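Local coordinates for protein arginine kinase (Anthopleura japonica, PDB 4RF6) that catalyses the reversible transfer of a phosphoryl group from ATP to L-arginine, giving phosphoarginine and ADP, with two phosphagen kinase repeats in one chain, at residues K41-L46 and T56-I61; V72-G77 and P87-I92; G142-V147 and L275-S280. All blocks are in the same frame, centred on the assembly; numbering follows the deposited sequence.

How the interactions relate
The three contacts follow one another along the first of the two repeats, each closing before the next opens, and all lie on the same side of the chain's centre. Interactions 1 and 2 belong to the helical N-terminal domain; their centres are about 10 Å apart, and they meet where Leu57 and Ile61 of helix 57-66 pack on Leu88 of helix 86-96. Interaction 3, in the C-terminal catalytic domain, has its centre about 11 Å from that of interaction 2 and about 17 Å from that of interaction 1. Segment 72-77 therefore lies between the two domains, joined by probable backbone hydrogen bonds to Cys60, Ser277 and Leu143, and contributes residues to the probable arginine site.

Interaction 1 (K41-L46 and T56-I61)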
ATOM      1  N   LYS A  41     -48.581  19.260  -1.045  1.00 33.45           N
ATOM      2  CA  LYS A  41     -49.440  18.605  -2.023  1.00 35.91           C
ATOM      3  C   LYS A  41     -48.930  17.216  -2.415  1.00 36.78           C
ATOM      4  O   LYS A  41     -49.721  16.281  -2.595  1.00 34.59           O
ATOM      5  CB  LYS A  41     -49.613  19.486  -3.257  1.00 39.15           C
ATOM      6  CG  LYS A  41     -50.502  20.703  -3.022  1.00 40.34           C
ATOM      7  CD  LYS A  41     -51.873  20.287  -2.500  1.00 40.38           C
ATOM      8  CE  LYS A  41     -52.840  21.467  -2.474  1.00 40.85           C
ATOM      9  NZ  LYS A  41     -54.241  21.041  -2.173  1.00 39.30           N
ATOM     10  N   VAL A  42     -47.610  17.092  -2.559  1.00 33.92           N
ATOM     11  CA  VAL A  42     -46.985  15.789  -2.763  1.00 31.05           C
ATOM     12  C   VAL A  42     -47.329  14.899  -1.580  1.00 28.85           C
ATOM     13  O   VAL A  42     -47.708  13.741  -1.760  1.00 29.80           O
ATOM     14  CB  VAL A  42     -45.453  15.886  -2.920  1.00 30.86           C
ATOM     15  CG1 VAL A  42     -44.819  14.498  -2.922  1.00 29.30           C
ATOM     16  CG2 VAL A  42     -45.096  16.613  -4.199  1.00 31.17           C
ATOM     17  N   PHE A  43     -47.219  15.449  -0.372  1.00 28.01           N
ATOM     18  CA  PHE A  43     -47.547  14.701   0.840  1.00 31.03           C
ATOM     19  C   PHE A  43     -49.015  14.261   0.859  1.00 31.93           C
ATOM     20  O   PHE A  43     -49.312  13.089   1.107  1.00 32.49           O
ATOM     21  CB  PHE A  43     -47.223  15.502   2.110  1.00 31.58           C
ATOM     22  CG  PHE A  43     -47.329  14.687   3.372  1.00 30.80           C
ATOM     23  CD1 PHE A  43     -46.259  13.911   3.795  1.00 28.96           C
ATOM     24  CD2 PHE A  43     -48.501  14.678   4.122  1.00 31.26           C
ATOM     25  CE1 PHE A  43     -46.346  13.147   4.947  1.00 27.65           C
ATOM     26  CE2 PHE A  43     -48.600  13.910   5.275  1.00 30.68           C
ATOM     27  CZ  PHE A  43     -47.518  13.145   5.686  1.00 29.70           C
ATOM     28  N   GLU A  44     -49.924  15.202   0.612  1.00 35.21           N
ATOM     29  CA  GLU A  44     -51.358  14.905   0.583  1.00 37.77           C
ATOM     30  C   GLU A  44     -51.699  13.806  -0.422  1.00 34.83           C
ATOM     31  O   GLU A  44     -52.465  12.891  -0.120  1.00 35.48           O
ATOM     32  CB  GLU A  44     -52.174  16.164   0.261  1.00 45.86           C
ATOM     33  CG  GLU A  44     -52.470  17.057   1.462  1.00 53.16           C
ATOM     34  CD  GLU A  44     -53.421  18.199   1.130  1.00 62.66           C
ATOM     35  OE1 GLU A  44     -53.920  18.260  -0.016  1.00 64.59           O
ATOM     36  OE2 GLU A  44     -53.671  19.042   2.021  1.00 66.31           O
ATOM     37  N   SER A  45     -51.122  13.901  -1.614  1.00 33.10           N
ATOM     38  CA  SER A  45     -51.410  12.963  -2.697  1.00 35.42           C
ATOM     39  C   SER A  45     -50.952  11.531  -2.402  1.00 32.42           C
ATOM     40  O   SER A  45     -51.543  10.569  -2.898  1.00 34.08           O
ATOM     41  CB  SER A  45     -50.756  13.458  -3.992  1.00 41.49           C
ATOM     42  OG  SER A  45     -50.892  12.515  -5.037  1.00 44.38           O
ATOM     43  N   LEU A  46     -49.908  11.396  -1.586  1.00 27.74           N
ATOM     44  CA  LEU A  46     -49.225  10.114  -1.416  1.00 26.97           C
ATOM     45  C   LEU A  46     -49.303   9.513  -0.005  1.00 24.91           C
ATOM     46  O   LEU A  46     -48.921   8.361   0.195  1.00 27.20           O
ATOM     47  CB  LEU A  46     -47.753  10.250  -1.823  1.00 27.04           C
ATOM     48  CG  LEU A  46     -47.444  10.593  -3.279  1.00 22.94           C
ATOM     49  CD1 LEU A  46     -45.943  10.699  -3.486  1.00 22.15           C
ATOM     50  CD2 LEU A  46     -48.036   9.546  -4.208  1.00 23.28           C
ATOM     51  N   THR A  56     -44.792   2.819   3.327  1.00 21.95           N
ATOM     52  CA  THR A  56     -45.522   4.080   3.201  1.00 23.71           C
ATOM     53  C   THR A  56     -44.570   5.201   2.811  1.00 24.44           C
ATOM     54  O   THR A  56     -43.350   5.024   2.818  1.00 23.83           O
ATOM     55  CB  THR A  56     -46.226   4.476   4.523  1.00 24.46           C
ATOM     56  OG1 THR A  56     -45.245   4.882   5.487  1.00 24.39           O
ATOM     57  CG2 THR A  56     -47.026   3.316   5.082  1.00 23.92           C
ATOM     58  N   LEU A  57     -45.141   6.352   2.466  1.00 19.35           N
ATOM     59  CA  LEU A  57     -44.361   7.533   2.133  1.00 22.17           C
ATOM     60  C   LEU A  57     -43.540   7.948   3.346  1.00 23.72           C
ATOM     61  O   LEU A  57     -42.356   8.276   3.226  1.00 22.76           O
ATOM     62  CB  LEU A  57     -45.288   8.674   1.715  1.00 23.27           C
ATOM     63  CG  LEU A  57     -44.676  10.037   1.394  1.00 24.06           C
ATOM     64  CD1 LEU A  57     -43.830   9.986   0.128  1.00 24.44           C
ATOM     65  CD2 LEU A  57     -45.769  11.080   1.260  1.00 27.09           C
ATOM     66  N   TRP A  58     -44.175   7.926   4.516  1.00 21.45           N
ATOM     67  CA  TRP A  58     -43.492   8.271   5.757  1.00 23.16           C
ATOM     68  C   TRP A  58     -42.288   7.374   6.028  1.00 23.04           C
ATOM     69  O   TRP A  58     -41.252   7.855   6.498  1.00 23.34           O
ATOM     70  CB  TRP A  58     -44.458   8.243   6.943  1.00 24.78           C
ATOM     71  CG  TRP A  58     -44.706   9.608   7.489  1.00 25.52           C
ATOM     72  CD1 TRP A  58     -45.863  10.336   7.404  1.00 26.15           C
ATOM     73  CD2 TRP A  58     -43.765  10.433   8.182  1.00 24.57           C
ATOM     74  NE1 TRP A  58     -45.698  11.556   8.017  1.00 24.62           N
ATOM     75  CE2 TRP A  58     -44.417  11.641   8.499  1.00 25.33           C
ATOM     76  CE3 TRP A  58     -42.434  10.262   8.569  1.00 25.91           C
ATOM     77  CZ2 TRP A  58     -43.777  12.677   9.188  1.00 25.78           C
ATOM     78  CZ3 TRP A  58     -41.802  11.287   9.250  1.00 26.36           C
ATOM     79  CH2 TRP A  58     -42.472  12.475   9.557  1.00 26.28           C
ATOM     80  N   ASP A  59     -42.421   6.079   5.742  1.00 24.41           N
ATOM     81  CA  ASP A  59     -41.301   5.149   5.883  1.00 24.54           C
ATOM     82  C   ASP A  59     -40.123   5.612   5.035  1.00 27.37           C
ATOM     83  O   ASP A  59     -38.962   5.516   5.442  1.00 24.19           O
ATOM     84  CB  ASP A  59     -41.707   3.739   5.445  1.00 23.18           C
ATOM     85  CG  ASP A  59     -42.677   3.080   6.406  1.00 25.65           C
ATOM     86  OD1 ASP A  59     -42.511   3.249   7.631  1.00 28.02           O
ATOM     87  OD2 ASP A  59     -43.602   2.390   5.929  1.00 25.32           O
ATOM     88  N   CYS A  60     -40.436   6.121   3.848  1.00 28.23           N
ATOM     89  CA  CYS A  60     -39.408   6.546   2.909  1.00 25.98           C
ATOM     90  C   CYS A  60     -38.732   7.853   3.308  1.00 25.11           C
ATOM     91  O   CYS A  60     -37.524   8.014   3.129  1.00 24.44           O
ATOM     92  CB  CYS A  60     -39.997   6.668   1.507  1.00 24.05           C
ATOM     93  SG  CYS A  60     -40.358   5.069   0.755  1.00 24.43           S
ATOM     94  N   ILE A  61     -39.504   8.786   3.852  1.00 22.06           N
ATOM     95  CA  ILE A  61     -38.964  10.106   4.153  1.00 23.44           C
ATOM     96  C   ILE A  61     -38.443  10.225   5.580  1.00 20.90           C
ATOM     97  O   ILE A  61     -37.882  11.257   5.946  1.00 20.62           O
ATOM     98  CB  ILE A  61     -40.015  11.215   3.942  1.00 23.43           C
ATOM     99  CG1 ILE A  61     -41.141  11.077   4.971  1.00 22.63           C
ATOM    100  CG2 ILE A  61     -40.550  11.190   2.506  1.00 20.26           C
ATOM    101  CD1 ILE A  61     -42.109  12.247   4.977  1.00 24.72           C
TER
HETATM  102  O   HOH W   1     -48.116   6.596   2.114  1.00 22.71           O
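Leu46 and Leu57 mark the nearest backbone approach of helix segments 41-46 and 57-61, with 6.6 Å between their CA atoms. The short axes come no closer than 11.4 Å, and their N-to-C directions differ by 135°, so the two segments run obliquely, nearer antiparallel than parallel, and long side chains fill the space between them. At the near end a water connects the backbones: it lies 2.7 Å from Leu46 O and accepts from Leu57 N. Thr56 and Asp59 form a capping box at the start of the second helix, in which Thr56 OG1 accepts from Asp59 N at 3.1 Å and Asp59 OD2 accepts from Thr56 N.

Leu57 reaches across with its CD2 branch, which lies 3.8 Å from Leu46 CB and equally far from Phe43 CD1. Phe43 has CG anti to the backbone N (chi1 -170°), and its ring comes nearer to the second helix than its CB bond alone would suggest. The far end of that ring meets the pyrrole side of Trp58: Phe43 CZ is 3.4 Å from Trp58 NE1, with the ring planes at 86°. The indole N-H is satisfied by Ala18 O, so the phenyl ring packs beside an already engaged donor. Ile61 CD1 sits near the plane of the Phe43 ring at its edge, and also over the centre of one indole face. The contact packs two consecutive helices, 40-46 and 57-66, in the small helical N-terminal domain of the phosphagen kinase fold.

Interaction 2 (V72-G77 and P87-I92)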
ATOM      1  N   VAL A  72     -29.860  14.090   0.931  1.00 30.62           N
ATOM      2  CA  VAL A  72     -30.967  13.521   0.167  1.00 29.79           C
ATOM      3  C   VAL A  72     -32.214  13.364   1.046  1.00 28.81           C
ATOM      4  O   VAL A  72     -33.213  14.062   0.850  1.00 28.85           O
ATOM      5  CB  VAL A  72     -30.577  12.166  -0.442  1.00 28.80           C
ATOM      6  CG1 VAL A  72     -31.725  11.602  -1.254  1.00 25.64           C
ATOM      7  CG2 VAL A  72     -29.336  12.319  -1.316  1.00 28.19           C
ATOM      8  N   GLY A  73     -32.159  12.442   2.003  1.00 23.94           N
ATOM      9  CA  GLY A  73     -33.206  12.331   3.004  1.00 26.43           C
ATOM     10  C   GLY A  73     -34.369  11.393   2.729  1.00 27.56           C
ATOM     11  O   GLY A  73     -35.372  11.427   3.452  1.00 28.90           O
ATOM     12  N   VAL A  74     -34.263  10.573   1.685  1.00 24.14           N
ATOM     13  CA  VAL A  74     -35.236   9.498   1.476  1.00 23.01           C
ATOM     14  C   VAL A  74     -34.537   8.171   1.174  1.00 21.70           C
ATOM     15  O   VAL A  74     -33.435   8.150   0.615  1.00 20.62           O
ATOM     16  CB  VAL A  74     -36.240   9.805   0.346  1.00 25.83           C
ATOM     17  CG1 VAL A  74     -36.930  11.139   0.574  1.00 27.57           C
ATOM     18  CG2 VAL A  74     -35.549   9.787  -1.009  1.00 28.18           C
ATOM     19  N   TYR A  75     -35.178   7.074   1.564  1.00 19.05           N
ATOM     20  CA  TYR A  75     -34.738   5.738   1.182  1.00 19.48           C
ATOM     21  C   TYR A  75     -35.949   4.987   0.644  1.00 20.04           C
ATOM     22  O   TYR A  75     -37.074   5.215   1.096  1.00 23.31           O
ATOM     23  CB  TYR A  75     -34.147   4.989   2.377  1.00 18.44           C
ATOM     24  CG  TYR A  75     -32.849   5.568   2.911  1.00 20.14           C
ATOM     25  CD1 TYR A  75     -32.858   6.641   3.791  1.00 23.34           C
ATOM     26  CD2 TYR A  75     -31.619   5.026   2.550  1.00 21.78           C
ATOM     27  CE1 TYR A  75     -31.682   7.169   4.291  1.00 24.92           C
ATOM     28  CE2 TYR A  75     -30.434   5.549   3.042  1.00 23.67           C
ATOM     29  CZ  TYR A  75     -30.474   6.622   3.913  1.00 25.46           C
ATOM     30  OH  TYR A  75     -29.302   7.149   4.409  1.00 27.40           O
ATOM     31  N   ALA A  76     -35.728   4.103  -0.326  1.00 20.40           N
ATOM     32  CA  ALA A  76     -36.814   3.283  -0.869  1.00 21.64           C
ATOM     33  C   ALA A  76     -36.865   1.933  -0.166  1.00 21.93           C
ATOM     34  O   ALA A  76     -35.858   1.225  -0.101  1.00 18.61           O
ATOM     35  CB  ALA A  76     -36.633   3.092  -2.355  1.00 22.35           C
ATOM     36  N   GLY A  77     -38.031   1.569   0.355  1.00 23.60           N
ATOM     37  CA  GLY A  77     -38.160   0.317   1.080  1.00 20.46           C
ATOM     38  C   GLY A  77     -38.212  -0.856   0.122  1.00 18.91           C
ATOM     39  O   GLY A  77     -37.921  -1.994   0.495  1.00 21.18           O
ATOM     40  N   PRO A  87     -43.749  10.740  -7.731  1.00 29.59           N
ATOM     41  CA  PRO A  87     -43.741  12.210  -7.702  1.00 31.78           C
ATOM     42  C   PRO A  87     -42.683  12.788  -6.759  1.00 33.96           C
ATOM     43  O   PRO A  87     -42.220  13.914  -6.976  1.00 33.80           O
ATOM     44  CB  PRO A  87     -45.139  12.546  -7.191  1.00 30.41           C
ATOM     45  CG  PRO A  87     -45.987  11.428  -7.723  1.00 29.82           C
ATOM     46  CD  PRO A  87     -45.120  10.197  -7.668  1.00 26.46           C
ATOM     47  N   LEU A  88     -42.305  12.025  -5.737  1.00 32.90           N
ATOM     48  CA  LEU A  88     -41.221  12.421  -4.843  1.00 32.53           C
ATOM     49  C   LEU A  88     -39.869  11.962  -5.393  1.00 30.87           C
ATOM     50  O   LEU A  88     -38.988  12.784  -5.659  1.00 30.83           O
ATOM     51  CB  LEU A  88     -41.440  11.854  -3.436  1.00 29.81           C
ATOM     52  CG  LEU A  88     -40.341  12.172  -2.419  1.00 28.43           C
ATOM     53  CD1 LEU A  88     -40.195  13.673  -2.246  1.00 31.00           C
ATOM     54  CD2 LEU A  88     -40.634  11.526  -1.087  1.00 24.54           C
ATOM     55  N   PHE A  89     -39.713  10.649  -5.565  1.00 28.70           N
ATOM     56  CA  PHE A  89     -38.439  10.067  -6.010  1.00 25.34           C
ATOM     57  C   PHE A  89     -37.948  10.590  -7.368  1.00 24.20           C
ATOM     58  O   PHE A  89     -36.750  10.841  -7.536  1.00 25.16           O
ATOM     59  CB  PHE A  89     -38.510   8.530  -6.027  1.00 21.59           C
ATOM     60  CG  PHE A  89     -38.415   7.896  -4.659  1.00 22.88           C
ATOM     61  CD1 PHE A  89     -37.179   7.690  -4.059  1.00 20.50           C
ATOM     62  CD2 PHE A  89     -39.561   7.497  -3.980  1.00 22.39           C
ATOM     63  CE1 PHE A  89     -37.084   7.107  -2.801  1.00 24.14           C
ATOM     64  CE2 PHE A  89     -39.479   6.908  -2.721  1.00 20.10           C
ATOM     65  CZ  PHE A  89     -38.238   6.718  -2.127  1.00 23.01           C
ATOM     66  N   ASP A  90     -38.856  10.752  -8.330  1.00 23.23           N
ATOM     67  CA  ASP A  90     -38.462  11.216  -9.667  1.00 26.75           C
ATOM     68  C   ASP A  90     -37.754  12.564  -9.621  1.00 30.44           C
ATOM     69  O   ASP A  90     -36.705  12.761 -10.242  1.00 31.69           O
ATOM     70  CB  ASP A  90     -39.674  11.320 -10.599  1.00 28.30           C
ATOM     71  CG  ASP A  90     -40.247   9.968 -10.963  1.00 32.60           C
ATOM     72  OD1 ASP A  90     -39.589   8.948 -10.673  1.00 30.77           O
ATOM     73  OD2 ASP A  90     -41.353   9.933 -11.547  1.00 37.64           O
ATOM     74  N   ALA A  91     -38.346  13.496  -8.886  1.00 31.84           N
ATOM     75  CA  ALA A  91     -37.774  14.828  -8.734  1.00 30.89           C
ATOM     76  C   ALA A  91     -36.418  14.745  -8.042  1.00 27.32           C
ATOM     77  O   ALA A  91     -35.447  15.367  -8.474  1.00 26.81           O
ATOM     78  CB  ALA A  91     -38.719  15.713  -7.950  1.00 32.89           C
ATOM     79  N   ILE A  92     -36.361  13.973  -6.963  1.00 24.97           N
ATOM     80  CA  ILE A  92     -35.121  13.785  -6.218  1.00 25.09           C
ATOM     81  C   ILE A  92     -34.021  13.196  -7.108  1.00 27.72           C
ATOM     82  O   ILE A  92     -32.890  13.683  -7.120  1.00 29.16           O
ATOM     83  CB  ILE A  92     -35.342  12.887  -4.988  1.00 24.58           C
ATOM     84  CG1 ILE A  92     -36.206  13.608  -3.952  1.00 27.48           C
ATOM     85  CG2 ILE A  92     -34.007  12.465  -4.377  1.00 22.78           C
ATOM     86  CD1 ILE A  92     -36.429  12.823  -2.673  1.00 25.50           C
TER
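Val74 and Ile92 meet through rotamers that send their methyl groups at each other. In Val74, CG1 is anti to the carbonyl carbon (chi1 -54°), which leaves CG2 between the backbone N and the carbonyl carbon; both branches face the helix. Ile92 places CG1 anti to its own carbonyl carbon (chi1 -69°), and CD1 extends from there to meet Val74 tip to tip. Ile92 CD1 is 3.6 Å from Val74 CG2 and 3.7 Å from Val74 CG1. Val74 CG1 also meets Leu88 CD2, again tip to tip, at 4.1 Å. One valine thus touches residues from two successive turns of helix 86-96.

Phe89 slides past Val74 in the opposite direction, its CE1 lying 3.6 Å from Val74 CG2. The far end of the ring reaches the backbone beyond: Tyr75 O lies at the ring edge, near its plane, 3.7 Å from Phe89 CZ, while Ala76 CA approaches obliquely, 3.9 Å from Phe89 CZ.

Segment 72-77 has no regular secondary structure. It probably corresponds to the substrate-specificity loop of phosphagen kinases, whose equivalent is flexible in relatives, and Val72 to Tyr75 are probably part of the arginine site. The side chains divide accordingly: Val74 points to the helix, whereas the CB of Tyr75 points away from it, and the Tyr75 side chain comes near those of Cys278 and Glu232, both likely substrate residues.

At the start of the segment, Val72 CG1 rests 4.0 Å from Ile92 CG2. Ile92 also packs on Leu33 and Tyr37 of helix 33-37.

Interaction 3 (G142-V147 and L275-S280); sequences GLAPGV and LTSCPS
Leu143 and Ser277 bring the two irregular segments closest, their CA atoms 5.9 Å apart, and the turn in 142-147 is closed by Leu143 O, which accepts from both Gly146 N and Val147 N.

Ser277 and Leu143 share most of the contact. Ser277 OG, anti to the carbonyl carbon (chi1 -54°), comes up to the ring of Pro145, 3.4 Å from CD, and lies 3.6 Å from Ala144 CB. Leu143 spreads its two methyls along the preceding backbone: CD1 is 3.8 Å from Thr276 O, and CD2 packs loosely on Leu275, 4.4 Å from CB. No direct hydrogen bond joins the segments. A water does so instead, accepting from Ala144 N at 3.1 Å and donating to Ser277 OG at 3.2 Å. Within the second segment, Thr276 OG1 donates to Cys278 O at 2.9 Å from above the carbonyl plane, tying the Thr276 side chain to the carbonyl of Cys278, a probable substrate residue.

Ser277 OG also bonds to Glu232 O, and Ser277 N to Asp233 OD1, which links this turn to the neighbourhood of Glu232, another likely substrate residue. The buried hydroxyl is thus bonded to a water and to Glu232 O, while carbon atoms of Ala144 and Pro145 pack against it, a combination consistent with a fixed side-chain rotation next to the arginine pocket.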
ATOM      1  N   GLY A 142     -37.604  -7.093  -0.969  1.00 24.30           N
ATOM      2  CA  GLY A 142     -37.602  -5.659  -0.752  1.00 23.51           C
ATOM      3  C   GLY A 142     -36.165  -5.198  -0.617  1.00 23.75           C
ATOM      4  O   GLY A 142     -35.248  -6.014  -0.471  1.00 21.60           O
ATOM      5  N   LEU A 143     -35.951  -3.890  -0.678  1.00 21.64           N
ATOM      6  CA  LEU A 143     -34.618  -3.362  -0.454  1.00 19.57           C
ATOM      7  C   LEU A 143     -34.337  -3.384   1.045  1.00 19.40           C
ATOM      8  O   LEU A 143     -35.201  -3.766   1.840  1.00 20.21           O
ATOM      9  CB  LEU A 143     -34.501  -1.965  -1.062  1.00 17.04           C
ATOM     10  CG  LEU A 143     -34.812  -2.006  -2.560  1.00 17.76           C
ATOM     11  CD1 LEU A 143     -35.131  -0.632  -3.142  1.00 16.35           C
ATOM     12  CD2 LEU A 143     -33.651  -2.652  -3.319  1.00 18.82           C
ATOM     13  N   ALA A 144     -33.128  -2.999   1.438  1.00 19.64           N
ATOM     14  CA  ALA A 144     -32.733  -3.044   2.850  1.00 18.63           C
ATOM     15  C   ALA A 144     -33.682  -2.368   3.865  1.00 17.90           C
ATOM     16  O   ALA A 144     -33.841  -2.874   4.983  1.00 16.24           O
ATOM     17  CB  ALA A 144     -31.311  -2.530   3.025  1.00 18.18           C
ATOM     18  N   PRO A 145     -34.296  -1.222   3.504  1.00 19.67           N
ATOM     19  CA  PRO A 145     -35.188  -0.627   4.507  1.00 19.48           C
ATOM     20  C   PRO A 145     -36.505  -1.381   4.676  1.00 19.23           C
ATOM     21  O   PRO A 145     -37.193  -1.153   5.671  1.00 18.23           O
ATOM     22  CB  PRO A 145     -35.480   0.769   3.940  1.00 17.92           C
ATOM     23  CG  PRO A 145     -34.396   1.033   2.931  1.00 14.18           C
ATOM     24  CD  PRO A 145     -34.068  -0.310   2.365  1.00 17.62           C
ATOM     25  N   GLY A 146     -36.862  -2.248   3.729  1.00 20.71           N
ATOM     26  CA  GLY A 146     -38.147  -2.934   3.792  1.00 19.50           C
ATOM     27  C   GLY A 146     -38.102  -4.457   3.810  1.00 19.69           C
ATOM     28  O   GLY A 146     -39.132  -5.126   3.996  1.00 17.31           O
ATOM     29  N   VAL A 147     -36.912  -5.015   3.608  1.00 18.63           N
ATOM     30  CA  VAL A 147     -36.745  -6.469   3.589  1.00 20.56           C
ATOM     31  C   VAL A 147     -37.209  -7.100   4.917  1.00 18.87           C
ATOM     32  O   VAL A 147     -36.983  -6.544   5.992  1.00 18.92           O
ATOM     33  CB  VAL A 147     -35.280  -6.855   3.281  1.00 22.04           C
ATOM     34  CG1 VAL A 147     -34.361  -6.490   4.446  1.00 21.22           C
ATOM     35  CG2 VAL A 147     -35.168  -8.332   2.964  1.00 24.72           C
ATOM     36  N   LEU A 275     -31.323  -1.030  -8.731  1.00 20.54           N
ATOM     37  CA  LEU A 275     -32.071  -0.426  -7.638  1.00 21.76           C
ATOM     38  C   LEU A 275     -31.292  -0.530  -6.344  1.00 21.12           C
ATOM     39  O   LEU A 275     -30.693  -1.570  -6.045  1.00 21.88           O
ATOM     40  CB  LEU A 275     -33.425  -1.108  -7.484  1.00 21.02           C
ATOM     41  CG  LEU A 275     -34.243  -1.071  -8.770  1.00 24.81           C
ATOM     42  CD1 LEU A 275     -35.519  -1.840  -8.587  1.00 25.74           C
ATOM     43  CD2 LEU A 275     -34.541   0.362  -9.166  1.00 22.22           C
ATOM     44  N   THR A 276     -31.302   0.557  -5.582  1.00 21.38           N
ATOM     45  CA  THR A 276     -30.575   0.632  -4.324  1.00 20.95           C
ATOM     46  C   THR A 276     -31.454   1.335  -3.304  1.00 22.59           C
ATOM     47  O   THR A 276     -32.434   1.985  -3.673  1.00 24.02           O
ATOM     48  CB  THR A 276     -29.273   1.423  -4.490  1.00 22.34           C
ATOM     49  OG1 THR A 276     -29.563   2.687  -5.098  1.00 24.00           O
ATOM     50  CG2 THR A 276     -28.287   0.667  -5.371  1.00 21.79           C
ATOM     51  N   SER A 277     -31.101   1.214  -2.031  1.00 19.41           N
ATOM     52  CA  SER A 277     -31.886   1.814  -0.954  1.00 21.52           C
ATOM     53  C   SER A 277     -31.933   3.337  -1.060  1.00 19.77           C
ATOM     54  O   SER A 277     -33.001   3.947  -0.969  1.00 20.10           O
ATOM     55  CB  SER A 277     -31.320   1.404   0.404  1.00 21.53           C
ATOM     56  OG  SER A 277     -31.222  -0.001   0.511  1.00 23.91           O
ATOM     57  N   CYS A 278     -30.765   3.944  -1.247  1.00 18.70           N
ATOM     58  CA  CYS A 278     -30.664   5.384  -1.405  1.00 17.64           C
ATOM     59  C   CYS A 278     -30.614   5.717  -2.886  1.00 16.68           C
ATOM     60  O   CYS A 278     -29.836   5.124  -3.633  1.00 19.00           O
ATOM     61  CB  CYS A 278     -29.410   5.915  -0.708  1.00 18.36           C
ATOM     62  SG  CYS A 278     -29.193   7.712  -0.860  1.00 29.39           S
ATOM     63  N   PRO A 279     -31.457   6.663  -3.333  1.00 17.53           N
ATOM     64  CA  PRO A 279     -31.467   7.007  -4.762  1.00 18.21           C
ATOM     65  C   PRO A 279     -30.138   7.562  -5.278  1.00 17.94           C
ATOM     66  O   PRO A 279     -29.980   7.690  -6.491  1.00 22.03           O
ATOM     67  CB  PRO A 279     -32.574   8.076  -4.875  1.00 20.83           C
ATOM     68  CG  PRO A 279     -32.900   8.479  -3.455  1.00 24.03           C
ATOM     69  CD  PRO A 279     -32.576   7.287  -2.605  1.00 17.83           C
ATOM     70  N   SER A 280     -29.201   7.883  -4.389  1.00 19.36           N
ATOM     71  CA  SER A 280     -27.906   8.402  -4.821  1.00 20.27           C
ATOM     72  C   SER A 280     -27.088   7.313  -5.509  1.00 21.75           C
ATOM     73  O   SER A 280     -26.159   7.602  -6.279  1.00 22.28           O
ATOM     74  CB  SER A 280     -27.122   8.955  -3.628  1.00 21.09           C
ATOM     75  OG  SER A 280     -26.832   7.937  -2.681  1.00 23.21           O
TER
HETATM   76  O   HOH W   2     -31.022  -2.932  -0.869  1.00 23.32           O